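Local coordinates for putative major capsid protein (Cafeteriavirus-dependent mavirus, PDB 6G44), which probably forms the outer shell of the virophage capsid, as a double jelly-roll major capsid protein that assembles into trimers, at residues K84-D89 with D246-V251. Residues are numbered along the deposited sequence; the frame is centred on the assembly and turned at random.
Sequences KNILAD and DDVKLV
With CG anti to the backbone N (chi1 -172°), Leu87 lies alongside Lys249, both side chains pointing the same way; CB and CD of Lys249 both touch CD2 of Leu87, each at 3.8 Å. A long lysine suits this exposed place, since its methylenes pack while the extended chain carries the ammonium away. Asn85 has a positive phi (82°), a conformation asparagine tolerates better than most residues, just where the chain leaves strand 74-84. O of Asn85 accepts N-H of Val251 at 2.9 Å from N, and also receives a CA-H contact from Leu250. The second bond runs the other way, from Leu87 N to Lys249 O at 2.9 Å. Both are nearly straight at the hydrogen, yet both donors sit above the carbonyl plane. Together they bridge the backbones of Ile86 and Leu250, side chains turned away, in a single beta bridge between two loops of the first half of this double jelly-roll; the second loop leads into strand 258-273, an antiparallel neighbour of strand 74-84. The beta-branched side chains of Ile86 and Val248, suited to extended backbone, cross obliquely on the buried side, CG2 of Ile86 and CG1 of Val248, each anti to its backbone N, meeting at 4.1 Å. CG2 of Val251, anti to the carbonyl carbon, lies 3.6 Å from O of Ile86. Asn85 ND2 donates to Asp256 O, in the same loop as Val251.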
loop_
_atom_site.group_PDB
_atom_site.type_symbol
_atom_site.label_atom_id
_atom_site.label_comp_id
_atom_site.label_asym_id
_atom_site.label_seq_id
_atom_site.Cartn_x
_atom_site.Cartn_y
_atom_site.Cartn_z
ATOM N N LYS C 84 -34.778 3.023 -13.546
ATOM C CA LYS C 84 -36.094 3.626 -13.287
ATOM C C LYS C 84 -36.518 3.450 -11.839
ATOM O O LYS C 84 -35.977 2.608 -11.109
ATOM C CB LYS C 84 -37.150 2.990 -14.199
ATOM C CG LYS C 84 -36.828 3.097 -15.677
ATOM C CD LYS C 84 -37.883 2.375 -16.513
ATOM C CE LYS C 84 -37.356 2.007 -17.882
ATOM N NZ LYS C 84 -38.128 0.888 -18.513
ATOM N N ASN C 85 -37.521 4.253 -11.450
ATOM C CA ASN C 85 -38.159 4.225 -10.106
ATOM C C ASN C 85 -37.368 5.014 -9.058
ATOM O O ASN C 85 -37.540 4.792 -7.859
ATOM C CB ASN C 85 -38.445 2.802 -9.580
ATOM C CG ASN C 85 -39.286 1.965 -10.530
ATOM O OD1 ASN C 85 -40.005 2.505 -11.389
ATOM N ND2 ASN C 85 -39.176 0.649 -10.404
ATOM N N ILE C 86 -36.559 5.972 -9.511
ATOM C CA ILE C 86 -35.801 6.842 -8.626
ATOM C C ILE C 86 -36.667 8.018 -8.218
ATOM O O ILE C 86 -37.175 8.728 -9.070
ATOM C CB ILE C 86 -34.532 7.381 -9.318
ATOM C CG1 ILE C 86 -33.660 6.234 -9.855
ATOM C CG2 ILE C 86 -33.719 8.248 -8.357
ATOM C CD1 ILE C 86 -32.569 6.715 -10.779
ATOM N N LEU C 87 -36.785 8.246 -6.911
ATOM C CA LEU C 87 -37.555 9.394 -6.391
ATOM C C LEU C 87 -37.157 10.670 -7.116
ATOM O O LEU C 87 -35.977 10.955 -7.325
ATOM C CB LEU C 87 -37.345 9.551 -4.881
ATOM C CG LEU C 87 -38.245 10.594 -4.191
ATOM C CD1 LEU C 87 -39.680 10.104 -4.110
ATOM C CD2 LEU C 87 -37.702 10.891 -2.802
ATOM N N ALA C 88 -38.143 11.479 -7.516
ATOM C CA ALA C 88 -37.856 12.708 -8.219
ATOM C C ALA C 88 -36.970 13.617 -7.375
ATOM O O ALA C 88 -37.049 13.595 -6.158
ATOM C CB ALA C 88 -39.161 13.423 -8.574
ATOM N N ASP C 89 -36.123 14.394 -8.046
ATOM C CA ASP C 89 -35.182 15.337 -7.399
ATOM C C ASP C 89 -34.037 14.656 -6.635
ATOM O O ASP C 89 -33.420 15.272 -5.776
ATOM C CB ASP C 89 -35.899 16.368 -6.494
ATOM C CG ASP C 89 -36.969 17.151 -7.240
ATOM O OD1 ASP C 89 -36.655 17.688 -8.331
ATOM O OD2 ASP C 89 -38.118 17.218 -6.741
ATOM N N ASP C 246 -27.880 1.613 -1.231
ATOM C CA ASP C 246 -29.092 1.261 -0.500
ATOM C C ASP C 246 -29.835 2.441 0.074
ATOM O O ASP C 246 -30.944 2.229 0.567
ATOM C CB ASP C 246 -28.736 0.209 0.554
ATOM C CG ASP C 246 -28.209 -1.052 -0.091
ATOM O OD1 ASP C 246 -29.049 -1.812 -0.663
ATOM O OD2 ASP C 246 -26.966 -1.254 -0.152
ATOM N N ASP C 247 -29.273 3.653 0.017
ATOM C CA ASP C 247 -29.972 4.858 0.450
ATOM C C ASP C 247 -30.497 5.735 -0.684
ATOM O O ASP C 247 -30.993 6.834 -0.407
ATOM C CB ASP C 247 -29.185 5.655 1.500
ATOM C CG ASP C 247 -27.863 6.250 1.012
ATOM O OD1 ASP C 247 -27.337 5.853 -0.060
ATOM O OD2 ASP C 247 -27.341 7.130 1.769
ATOM N N VAL C 248 -30.481 5.241 -1.922
ATOM C CA VAL C 248 -31.230 5.904 -3.000
ATOM C C VAL C 248 -32.713 5.679 -2.713
ATOM O O VAL C 248 -33.133 4.571 -2.431
ATOM C CB VAL C 248 -30.882 5.349 -4.397
ATOM C CG1 VAL C 248 -31.716 6.018 -5.501
ATOM C CG2 VAL C 248 -29.393 5.557 -4.692
ATOM N N LYS C 249 -33.489 6.749 -2.802
ATOM C CA LYS C 249 -34.919 6.668 -2.502
ATOM C C LYS C 249 -35.720 6.278 -3.752
ATOM O O LYS C 249 -35.371 6.649 -4.891
ATOM C CB LYS C 249 -35.408 7.992 -1.955
ATOM C CG LYS C 249 -34.766 8.400 -0.636
ATOM C CD LYS C 249 -35.291 9.740 -0.135
ATOM C CE LYS C 249 -34.775 10.042 1.265
ATOM N NZ LYS C 249 -35.009 11.459 1.665
ATOM N N LEU C 250 -36.805 5.542 -3.505
ATOM C CA LEU C 250 -37.664 4.991 -4.537
ATOM C C LEU C 250 -38.937 5.827 -4.701
ATOM O O LEU C 250 -39.443 6.407 -3.737
ATOM C CB LEU C 250 -38.077 3.564 -4.164
ATOM C CG LEU C 250 -37.008 2.455 -4.225
ATOM C CD1 LEU C 250 -37.306 1.319 -3.247
ATOM C CD2 LEU C 250 -36.911 1.896 -5.631
ATOM N N VAL C 251 -39.454 5.853 -5.924
ATOM C CA VAL C 251 -40.790 6.397 -6.237
ATOM C C VAL C 251 -41.808 5.681 -5.351
ATOM O O VAL C 251 -41.651 4.478 -5.063
ATOM C CB VAL C 251 -41.136 6.179 -7.739
ATOM C CG1 VAL C 251 -42.607 6.460 -8.044
ATOM C CG2 VAL C 251 -40.293 7.078 -8.626
#